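Long-range contact in hydrogen peroxide-inducible genes activator (PDB 6G1D), which senses hydrogen peroxide through a peroxidatic mechanism and, as a LysR-type transcription factor, probably activates peroxide-inducible genes: residues V152-L157 with R280-V285. The protein carries 1 engineered substitution. Residues are numbered along the deposited sequence; the frame is centred on the assembly and turned at random.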
ATOM      1  N   VAL B 152      -9.782   1.386 -23.554  1.00 41.12           N
ATOM      2  CA  VAL B 152     -10.195   2.785 -23.597  0.55 41.99           C
ATOM      3  C   VAL B 152     -10.406   3.271 -22.159  1.00 41.00           C
ATOM      4  O   VAL B 152     -10.632   2.464 -21.265  1.00 41.40           O
ATOM      5  CB  VAL B 152     -11.487   3.005 -24.404  0.55 40.23           C
ATOM      6  CG1 VAL B 152     -11.270   2.728 -25.851  0.55 41.23           C
ATOM      7  CG2 VAL B 152     -12.629   2.163 -23.880  0.55 43.33           C
ATOM      8  N   ALA B 153     -10.332   4.584 -21.962  1.00 39.95           N
ATOM      9  CA  ALA B 153     -10.599   5.165 -20.665  1.00 39.11           C
ATOM     10  C   ALA B 153     -11.523   6.368 -20.816  1.00 38.20           C
ATOM     11  O   ALA B 153     -11.277   7.246 -21.641  1.00 40.44           O
ATOM     12  CB  ALA B 153      -9.301   5.551 -20.004  1.00 39.42           C
ATOM     13  N   MET B 154     -12.495   6.436 -19.953  1.00 38.50           N
ATOM     14  CA  MET B 154     -13.394   7.534 -19.912  1.00 37.72           C
ATOM     15  C   MET B 154     -12.982   8.447 -18.764  1.00 36.59           C
ATOM     16  O   MET B 154     -13.053   8.070 -17.664  1.00 37.09           O
ATOM     17  CB  MET B 154     -14.802   7.017 -19.737  1.00 30.00           C
ATOM     18  CG  MET B 154     -15.872   8.067 -19.745  1.00 30.00           C
ATOM     19  SD  MET B 154     -17.527   7.404 -19.539  1.00 30.00           S
ATOM     20  CE  MET B 154     -18.306   8.809 -18.941  1.00 30.00           C
ATOM     21  N   MET B 155     -12.517   9.634 -19.056  1.00 36.74           N
ATOM     22  CA  MET B 155     -12.042  10.568 -18.051  1.00 36.54           C
ATOM     23  C   MET B 155     -12.318  11.982 -18.483  1.00 36.32           C
ATOM     24  O   MET B 155     -12.716  12.224 -19.629  1.00 36.47           O
ATOM     25  CB  MET B 155     -10.520  10.369 -17.847  1.00 38.17           C
ATOM     26  CG  MET B 155      -9.683  10.780 -19.036  1.00 42.08           C
ATOM     27  SD  MET B 155      -7.970  10.164 -18.865  1.00 46.25           S
ATOM     28  CE  MET B 155      -8.293   8.594 -19.632  1.00 53.50           C
ATOM     29  N   ALA B 156     -11.898  12.937 -17.655  1.00 38.34           N
ATOM     30  CA  ALA B 156     -11.936  14.348 -18.036  1.00 38.09           C
ATOM     31  C   ALA B 156     -10.792  14.694 -18.991  1.00 40.95           C
ATOM     32  O   ALA B 156      -9.693  14.129 -18.906  1.00 43.53           O
ATOM     33  CB  ALA B 156     -11.907  15.241 -16.820  1.00 40.08           C
ATOM     34  N   LEU B 157     -11.082  15.588 -19.929  1.00 40.85           N
ATOM     35  CA  LEU B 157     -10.113  16.066 -20.875  1.00 44.27           C
ATOM     36  C   LEU B 157      -9.661  17.468 -20.498  1.00 46.82           C
ATOM     37  O   LEU B 157     -10.431  18.206 -19.878  1.00 44.23           O
ATOM     38  CB  LEU B 157     -10.756  16.123 -22.262  1.00 44.48           C
ATOM     39  CG  LEU B 157     -11.253  14.813 -22.839  1.00 43.88           C
ATOM     40  CD1 LEU B 157     -11.590  15.061 -24.316  1.00 47.33           C
ATOM     41  CD2 LEU B 157     -10.256  13.687 -22.684  1.00 44.66           C
ATOM     42  N   ARG B 280     -17.421  19.908 -16.447  1.00 39.17           N
ATOM     43  CA  ARG B 280     -16.197  19.171 -16.833  1.00 36.75           C
ATOM     44  C   ARG B 280     -16.415  18.601 -18.214  1.00 37.50           C
ATOM     45  O   ARG B 280     -17.563  18.296 -18.584  1.00 36.63           O
ATOM     46  CB  ARG B 280     -15.897  18.064 -15.850  1.00 35.48           C
ATOM     47  CG  ARG B 280     -16.968  16.998 -15.762  1.00 36.81           C
ATOM     48  CD  ARG B 280     -16.601  15.966 -14.762  1.00 38.81           C
ATOM     49  NE  ARG B 280     -17.614  14.934 -14.648  1.00 35.60           N
ATOM     50  CZ  ARG B 280     -17.522  13.908 -13.814  1.00 35.08           C
ATOM     51  NH1 ARG B 280     -16.456  13.775 -13.018  1.00 37.26           N
ATOM     52  NH2 ARG B 280     -18.488  13.011 -13.774  1.00 36.25           N
ATOM     53  N   ARG B 281     -15.337  18.492 -18.988  1.00 37.22           N
ATOM     54  CA  ARG B 281     -15.398  17.875 -20.311  1.00 37.56           C
ATOM     55  C   ARG B 281     -14.970  16.429 -20.179  1.00 37.11           C
ATOM     56  O   ARG B 281     -13.832  16.156 -19.774  1.00 37.39           O
ATOM     57  CB  ARG B 281     -14.535  18.633 -21.323  1.00 44.07           C
ATOM     58  CG  ARG B 281     -14.533  17.985 -22.705  1.00 45.52           C
ATOM     59  CD  ARG B 281     -14.279  18.996 -23.793  1.00 51.67           C
ATOM     60  NE  ARG B 281     -15.495  19.733 -24.160  1.00 53.41           N
ATOM     61  CZ  ARG B 281     -15.509  20.855 -24.883  1.00 58.86           C
ATOM     62  NH1 ARG B 281     -14.392  21.468 -25.241  1.00 69.14           N
ATOM     63  NH2 ARG B 281     -16.685  21.415 -25.170  1.00 56.43           N
ATOM     64  N   ILE B 282     -15.877  15.519 -20.503  1.00 36.19           N
ATOM     65  CA  ILE B 282     -15.624  14.096 -20.469  1.00 35.50           C
ATOM     66  C   ILE B 282     -15.318  13.624 -21.882  1.00 38.25           C
ATOM     67  O   ILE B 282     -15.885  14.127 -22.873  1.00 36.81           O
ATOM     68  CB  ILE B 282     -16.841  13.339 -19.910  1.00 36.97           C
ATOM     69  CG1 ILE B 282     -17.079  13.726 -18.469  1.00 36.98           C
ATOM     70  CG2 ILE B 282     -16.631  11.831 -19.974  1.00 36.82           C
ATOM     71  CD1 ILE B 282     -15.942  13.375 -17.498  1.00 36.61           C
ATOM     72  N   GLY B 283     -14.391  12.682 -21.956  1.00 39.93           N
ATOM     73  CA  GLY B 283     -13.884  12.176 -23.227  1.00 40.29           C
ATOM     74  C   GLY B 283     -13.475  10.718 -23.129  1.00 42.59           C
ATOM     75  O   GLY B 283     -13.301  10.154 -22.023  1.00 39.26           O
ATOM     76  N   LEU B 284     -13.288  10.117 -24.295  1.00 37.37           N
ATOM     77  CA  LEU B 284     -12.849   8.745 -24.394  1.00 39.39           C
ATOM     78  C   LEU B 284     -11.394   8.777 -24.867  1.00 42.69           C
ATOM     79  O   LEU B 284     -11.090   9.393 -25.882  1.00 41.82           O
ATOM     80  CB  LEU B 284     -13.752   7.985 -25.379  1.00 39.84           C
ATOM     81  CG  LEU B 284     -13.611   6.488 -25.326  1.00 42.55           C
ATOM     82  CD1 LEU B 284     -13.940   5.931 -23.942  1.00 41.34           C
ATOM     83  CD2 LEU B 284     -14.525   5.831 -26.366  1.00 47.34           C
ATOM     84  N   VAL B 285     -10.513   8.160 -24.108  1.00 40.13           N
ATOM     85  CA  VAL B 285      -9.079   8.223 -24.382  1.00 42.84           C
ATOM     86  C   VAL B 285      -8.610   6.826 -24.775  1.00 41.56           C
ATOM     87  O   VAL B 285      -8.994   5.841 -24.125  1.00 42.37           O
ATOM     88  CB  VAL B 285      -8.302   8.753 -23.141  1.00 42.15           C
ATOM     89  CG1 VAL B 285      -6.813   8.863 -23.433  1.00 43.71           C
ATOM     90  CG2 VAL B 285      -8.813  10.109 -22.740  1.00 43.62           C
TER
HETATM   91  O   HOH W   1     -12.890  18.924 -17.746  1.00 59.85           O
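Met155 and Val285 meet on one face of an antiparallel strand pair, their side chains crossing at about a right angle. Met155 CG sits over its own backbone, flanked by N and the carbonyl carbon (chi1 68°), and the bend at chi3 brings CE against Val285, 3.5 Å from both CB and CG2, a tight contact. Leu157 CD2 reaches the same CG2 from a different direction, at 3.9 Å, the leucine and valine side chains running antiparallel past one another. Leu157 also lies against the backbone of Gly283, its CG 3.7 Å from Gly283 CA. Helix 138-147 covers this side through Leu142 and Leu145.

On the reverse face Met154 is extended, CG anti to the backbone N (chi1 -177°), and its CE reaches Ile282 CG2 at 3.6 Å. Farther along, Leu284 CD1 packs obliquely on Val152 CB; helix 293-316 closes over them with Phe296, Phe299 and Leu303. Reciprocal backbone hydrogen bonds join Ala153 to Val285 and Met155 to Gly283, and Leu157 N donates to Arg281 O at 2.8 Å. Beyond that last bond a water accepts from Arg281 N and donates weakly to Leu157 O.

Residues 280-285, part of strand 267-287, run antiparallel to both flanking strands, 152-156 and 164-179, in the helix-covered mixed sheet of an alpha/beta subdomain of the periplasmic-binding-protein-like LysR regulatory domain.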